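Local atomic coordinates of exopolyphosphatase (Cytophaga hutchinsonii, PDB entry 3MDQ), a protein that probably hydrolyses terminal phosphates from inorganic polyphosphate, as an exopolyphosphatase of the Ppx/GppA family. Residues F244-S254 / V273-L284. Numbering follows the deposited sequence. Where two conformers were deposited one is given.
Sequences FNRLRKQLVAS and VVVAICLIEHVL
F244 and I277 bury the most surface here, 96 and 97 Å², and each sits as a knob in a hole of the opposite helix. The phenyl ring enters the hole formed by I277, I280, E281 and L284. With CG anti to the backbone N (chi1 175°), the side chain reaches across the interface: F244 CE1 comes to 3.5 Å from I277 CG1, and across the ring F244 CD2 lies 3.5 Å from L284 CD1. The carboxylate of E281, in the conformer given, meets the ring at its edge, E281 OE1 being 3.3 Å from F244 CE2 and the two planes only 10° apart, which directs the oxygen at the weakly positive C-H edge. With an alanine here instead of F244, the hole among I277, I280 and L284 would probably be left unfilled, and the E281 carboxylate would lose the ring edge it meets. I277 answers from the other side, lodged among F244, R248, L251 and V252; in the one of its two conformers described, its CD1 lies beside L251 CD1. These knobs join helices 241-253 and 267-286, whose local axes approach to 9.2 Å at 142°, nearer antiparallel than parallel. Within the actin-like ATPase fold expected of this clan, helix 267-286 lies between the six-stranded sheet and helix 241-253, with I280 touching strand 133-138. On the more exposed side of the interface, the R248 chain bends at chi3, and R248 NE gives N245 OD1, in the modelled conformer, an almost straight bond in the guanidinium plane (3.1 Å). That bond would help hold the guanidinium, while E281 OE2 lies over one of its faces; the salt bridge from R248 NE to E281 OE1 is long, at 3.6 Å.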
loop_
_atom_site.group_PDB
_atom_site.type_symbol
_atom_site.label_atom_id
_atom_site.label_comp_id
_atom_site.label_asym_id
_atom_site.label_seq_id
_atom_site.Cartn_x
_atom_site.Cartn_y
_atom_site.Cartn_z
ATOM N N PHE A 244 -1.943 -19.086 0.619
ATOM C CA PHE A 244 -2.432 -18.067 -0.312
ATOM C C PHE A 244 -3.580 -18.626 -1.126
ATOM O O PHE A 244 -4.618 -17.955 -1.310
ATOM C CB PHE A 244 -1.348 -17.557 -1.283
ATOM C CG PHE A 244 -1.900 -16.613 -2.291
ATOM C CD1 PHE A 244 -2.266 -15.329 -1.915
ATOM C CD2 PHE A 244 -2.162 -17.048 -3.578
ATOM C CE1 PHE A 244 -2.816 -14.469 -2.847
ATOM C CE2 PHE A 244 -2.754 -16.186 -4.504
ATOM C CZ PHE A 244 -3.071 -14.921 -4.119
ATOM N N ASN A 245 -3.430 -19.833 -1.633
ATOM C CA ASN A 245 -4.521 -20.372 -2.458
ATOM C C ASN A 245 -5.806 -20.659 -1.672
ATOM O O ASN A 245 -6.907 -20.535 -2.220
ATOM C CB ASN A 245 -4.023 -21.565 -3.269
ATOM C CG ASN A 245 -3.150 -21.141 -4.452
ATOM O OD1 ASN A 245 -3.494 -20.214 -5.233
ATOM N ND2 ASN A 245 -2.024 -21.814 -4.603
ATOM N N ARG A 246 -5.701 -21.004 -0.392
ATOM C CA ARG A 246 -6.888 -21.117 0.448
ATOM C C ARG A 246 -7.575 -19.768 0.599
ATOM O O ARG A 246 -8.813 -19.672 0.454
ATOM C CB ARG A 246 -6.549 -21.671 1.840
ATOM C CG ARG A 246 -7.775 -21.981 2.716
ATOM C CD ARG A 246 -7.419 -22.115 4.201
ATOM N NE ARG A 246 -7.187 -20.811 4.839
ATOM C CZ ARG A 246 -5.994 -20.291 5.146
ATOM N NH1 ARG A 246 -4.856 -20.941 4.930
ATOM N NH2 ARG A 246 -5.945 -19.099 5.715
ATOM N N LEU A 247 -6.783 -18.731 0.848
ATOM C CA LEU A 247 -7.345 -17.403 1.011
ATOM C C LEU A 247 -7.942 -16.919 -0.288
ATOM O O LEU A 247 -9.000 -16.283 -0.274
ATOM C CB LEU A 247 -6.255 -16.429 1.466
ATOM C CG LEU A 247 -5.713 -16.650 2.882
ATOM C CD1 LEU A 247 -4.343 -15.923 3.126
ATOM C CD2 LEU A 247 -6.820 -16.236 3.897
ATOM N N ARG A 248 -7.288 -17.200 -1.398
ATOM C CA ARG A 248 -7.775 -16.801 -2.715
ATOM C C ARG A 248 -9.136 -17.442 -2.988
ATOM O O ARG A 248 -10.088 -16.756 -3.389
ATOM C CB ARG A 248 -6.769 -17.173 -3.796
ATOM C CG ARG A 248 -7.253 -16.931 -5.221
ATOM C CD ARG A 248 -6.247 -17.445 -6.258
ATOM N NE ARG A 248 -6.111 -18.891 -6.268
ATOM C CZ ARG A 248 -7.013 -19.749 -6.744
ATOM N NH1 ARG A 248 -8.144 -19.314 -7.273
ATOM N NH2 ARG A 248 -6.778 -21.054 -6.689
ATOM N N LYS A 249 -9.232 -18.730 -2.738
ATOM C CA LYS A 249 -10.483 -19.440 -3.028
ATOM C C LYS A 249 -11.598 -18.869 -2.135
ATOM O O LYS A 249 -12.731 -18.610 -2.602
ATOM C CB LYS A 249 -10.315 -20.946 -2.835
ATOM C CG LYS A 249 -9.566 -21.595 -3.933
ATOM C CD LYS A 249 -9.301 -23.063 -3.555
ATOM C CE LYS A 249 -8.600 -23.842 -4.649
ATOM N NZ LYS A 249 -8.037 -25.127 -4.112
ATOM N N GLN A 250 -11.275 -18.632 -0.870
ATOM C CA GLN A 250 -12.242 -18.079 0.100
ATOM C C GLN A 250 -12.732 -16.695 -0.357
ATOM O O GLN A 250 -13.934 -16.442 -0.429
ATOM C CB GLN A 250 -11.631 -18.014 1.514
ATOM C CG GLN A 250 -12.492 -17.273 2.504
ATOM C CD GLN A 250 -11.834 -17.040 3.841
ATOM O OE1 GLN A 250 -10.748 -17.560 4.109
ATOM N NE2 GLN A 250 -12.483 -16.237 4.683
ATOM N N LEU A 251 -11.810 -15.813 -0.728
ATOM C CA LEU A 251 -12.212 -14.451 -1.053
ATOM C C LEU A 251 -12.893 -14.365 -2.426
ATOM O O LEU A 251 -13.830 -13.594 -2.578
ATOM C CB LEU A 251 -10.987 -13.534 -0.970
ATOM C CG LEU A 251 -10.509 -13.312 0.449
ATOM C CD1 LEU A 251 -9.079 -12.676 0.472
ATOM C CD2 LEU A 251 -11.472 -12.436 1.259
ATOM N N VAL A 252 -12.460 -15.154 -3.410
ATOM C CA VAL A 252 -13.144 -15.167 -4.713
ATOM C C VAL A 252 -14.612 -15.643 -4.539
ATOM O O VAL A 252 -15.510 -15.146 -5.221
ATOM C CB VAL A 252 -12.366 -15.967 -5.749
ATOM C CG1 VAL A 252 -13.228 -16.277 -6.992
ATOM C CG2 VAL A 252 -11.090 -15.229 -6.082
ATOM N N ALA A 253 -14.859 -16.575 -3.636
ATOM C CA ALA A 253 -16.226 -17.083 -3.418
ATOM C C ALA A 253 -17.094 -16.112 -2.616
ATOM O O ALA A 253 -18.300 -16.216 -2.642
ATOM C CB ALA A 253 -16.196 -18.450 -2.703
ATOM N N SER A 254 -16.464 -15.215 -1.871
ATOM C CA SER A 254 -17.114 -14.367 -0.901
ATOM C C SER A 254 -17.957 -13.255 -1.508
ATOM O O SER A 254 -17.679 -12.746 -2.595
ATOM C CB SER A 254 -16.067 -13.760 0.072
ATOM O OG SER A 254 -15.333 -12.706 -0.571
ATOM N N VAL A 273 -10.684 -6.049 -2.236
ATOM C CA VAL A 273 -9.759 -7.147 -1.933
ATOM C C VAL A 273 -9.826 -8.307 -2.917
ATOM O O VAL A 273 -8.810 -8.972 -3.117
ATOM C CB VAL A 273 -9.869 -7.592 -0.456
ATOM C CG1 VAL A 273 -11.131 -8.395 -0.209
ATOM C CG2 VAL A 273 -8.607 -8.343 -0.022
ATOM N N VAL A 274 -10.993 -8.537 -3.523
ATOM C CA VAL A 274 -11.087 -9.646 -4.489
ATOM C C VAL A 274 -10.294 -9.335 -5.798
ATOM O O VAL A 274 -9.510 -10.169 -6.290
ATOM C CB VAL A 274 -12.524 -10.019 -4.792
ATOM C CG1 VAL A 274 -12.520 -11.288 -5.719
ATOM C CG2 VAL A 274 -13.305 -10.308 -3.468
ATOM N N VAL A 275 -10.431 -8.126 -6.340
ATOM C CA VAL A 275 -9.604 -7.771 -7.482
ATOM C C VAL A 275 -8.125 -7.723 -7.133
ATOM O O VAL A 275 -7.271 -8.089 -7.938
ATOM C CB VAL A 275 -10.095 -6.465 -8.191
ATOM C CG1 VAL A 275 -11.504 -6.694 -8.786
ATOM C CG2 VAL A 275 -10.099 -5.248 -7.273
ATOM N N ALA A 276 -7.810 -7.321 -5.898
ATOM C CA ALA A 276 -6.449 -7.341 -5.438
ATOM C C ALA A 276 -5.884 -8.756 -5.423
ATOM O O ALA A 276 -4.746 -8.975 -5.883
ATOM C CB ALA A 276 -6.352 -6.657 -4.046
ATOM N N ILE A 277 -6.641 -9.718 -4.875
ATOM C CA ILE A 277 -6.152 -11.114 -4.847
ATOM C C ILE A 277 -6.013 -11.690 -6.259
ATOM O O ILE A 277 -5.119 -12.500 -6.506
ATOM C CB ILE A 277 -6.941 -12.074 -3.871
ATOM C CG1 ILE A 277 -5.933 -12.787 -2.926
ATOM C CG2 ILE A 277 -7.597 -13.192 -4.644
ATOM C CD1 ILE A 277 -6.443 -13.255 -1.660
ATOM N N CYS A 278 -6.867 -11.281 -7.199
ATOM C CA CYS A 278 -6.717 -11.685 -8.598
ATOM C C CYS A 278 -5.406 -11.150 -9.161
ATOM O O CYS A 278 -4.741 -11.838 -9.905
ATOM C CB CYS A 278 -7.878 -11.171 -9.450
ATOM S SG CYS A 278 -9.393 -12.098 -9.111
ATOM N N LEU A 279 -5.066 -9.912 -8.850
ATOM C CA LEU A 279 -3.773 -9.335 -9.302
ATOM C C LEU A 279 -2.598 -10.089 -8.711
ATOM O O LEU A 279 -1.628 -10.373 -9.407
ATOM C CB LEU A 279 -3.678 -7.843 -8.951
ATOM C CG LEU A 279 -2.405 -7.121 -9.343
ATOM C CD1 LEU A 279 -2.165 -7.274 -10.852
ATOM C CD2 LEU A 279 -2.467 -5.654 -8.920
ATOM N N ILE A 280 -2.676 -10.437 -7.439
ATOM C CA ILE A 280 -1.588 -11.193 -6.799
ATOM C C ILE A 280 -1.418 -12.561 -7.484
ATOM O O ILE A 280 -0.280 -12.966 -7.801
ATOM C CB ILE A 280 -1.826 -11.386 -5.276
ATOM C CG1 ILE A 280 -1.891 -10.046 -4.559
ATOM C CG2 ILE A 280 -0.664 -12.230 -4.667
ATOM C CD1 ILE A 280 -2.449 -10.147 -3.084
ATOM N N GLU A 281 -2.529 -13.246 -7.733
ATOM C CA GLU A 281 -2.486 -14.526 -8.423
ATOM C C GLU A 281 -1.814 -14.325 -9.788
ATOM O O GLU A 281 -0.905 -15.081 -10.146
ATOM C CB GLU A 281 -3.886 -15.136 -8.539
ATOM C CG GLU A 281 -3.965 -16.401 -9.367
ATOM C CD GLU A 281 -3.447 -17.629 -8.692
ATOM O OE1 GLU A 281 -2.978 -17.563 -7.549
ATOM O OE2 GLU A 281 -3.516 -18.698 -9.335
ATOM N N HIS A 282 -2.227 -13.285 -10.519
ATOM C CA HIS A 282 -1.668 -13.014 -11.834
ATOM C C HIS A 282 -0.161 -12.885 -11.760
ATOM O O HIS A 282 0.572 -13.473 -12.564
ATOM C CB HIS A 282 -2.279 -11.730 -12.378
ATOM C CG HIS A 282 -1.995 -11.499 -13.820
ATOM N ND1 HIS A 282 -2.877 -11.870 -14.801
ATOM C CD2 HIS A 282 -0.941 -10.929 -14.444
ATOM C CE1 HIS A 282 -2.360 -11.573 -15.984
ATOM N NE2 HIS A 282 -1.181 -11.018 -15.801
ATOM N N VAL A 283 0.314 -12.118 -10.781
ATOM C CA VAL A 283 1.769 -11.905 -10.603
ATOM C C VAL A 283 2.496 -13.191 -10.186
ATOM O O VAL A 283 3.573 -13.503 -10.688
ATOM C CB VAL A 283 2.037 -10.742 -9.616
ATOM C CG1 VAL A 283 3.569 -10.597 -9.337
ATOM C CG2 VAL A 283 1.461 -9.444 -10.183
ATOM N N LEU A 284 1.879 -13.967 -9.309
ATOM C CA LEU A 284 2.427 -15.270 -8.909
ATOM C C LEU A 284 2.694 -16.197 -10.053
ATOM O O LEU A 284 3.706 -16.936 -10.037
ATOM C CB LEU A 284 1.484 -16.010 -7.959
ATOM C CG LEU A 284 1.682 -15.723 -6.513
ATOM C CD1 LEU A 284 0.565 -16.449 -5.758
ATOM C CD2 LEU A 284 3.091 -16.217 -6.032
#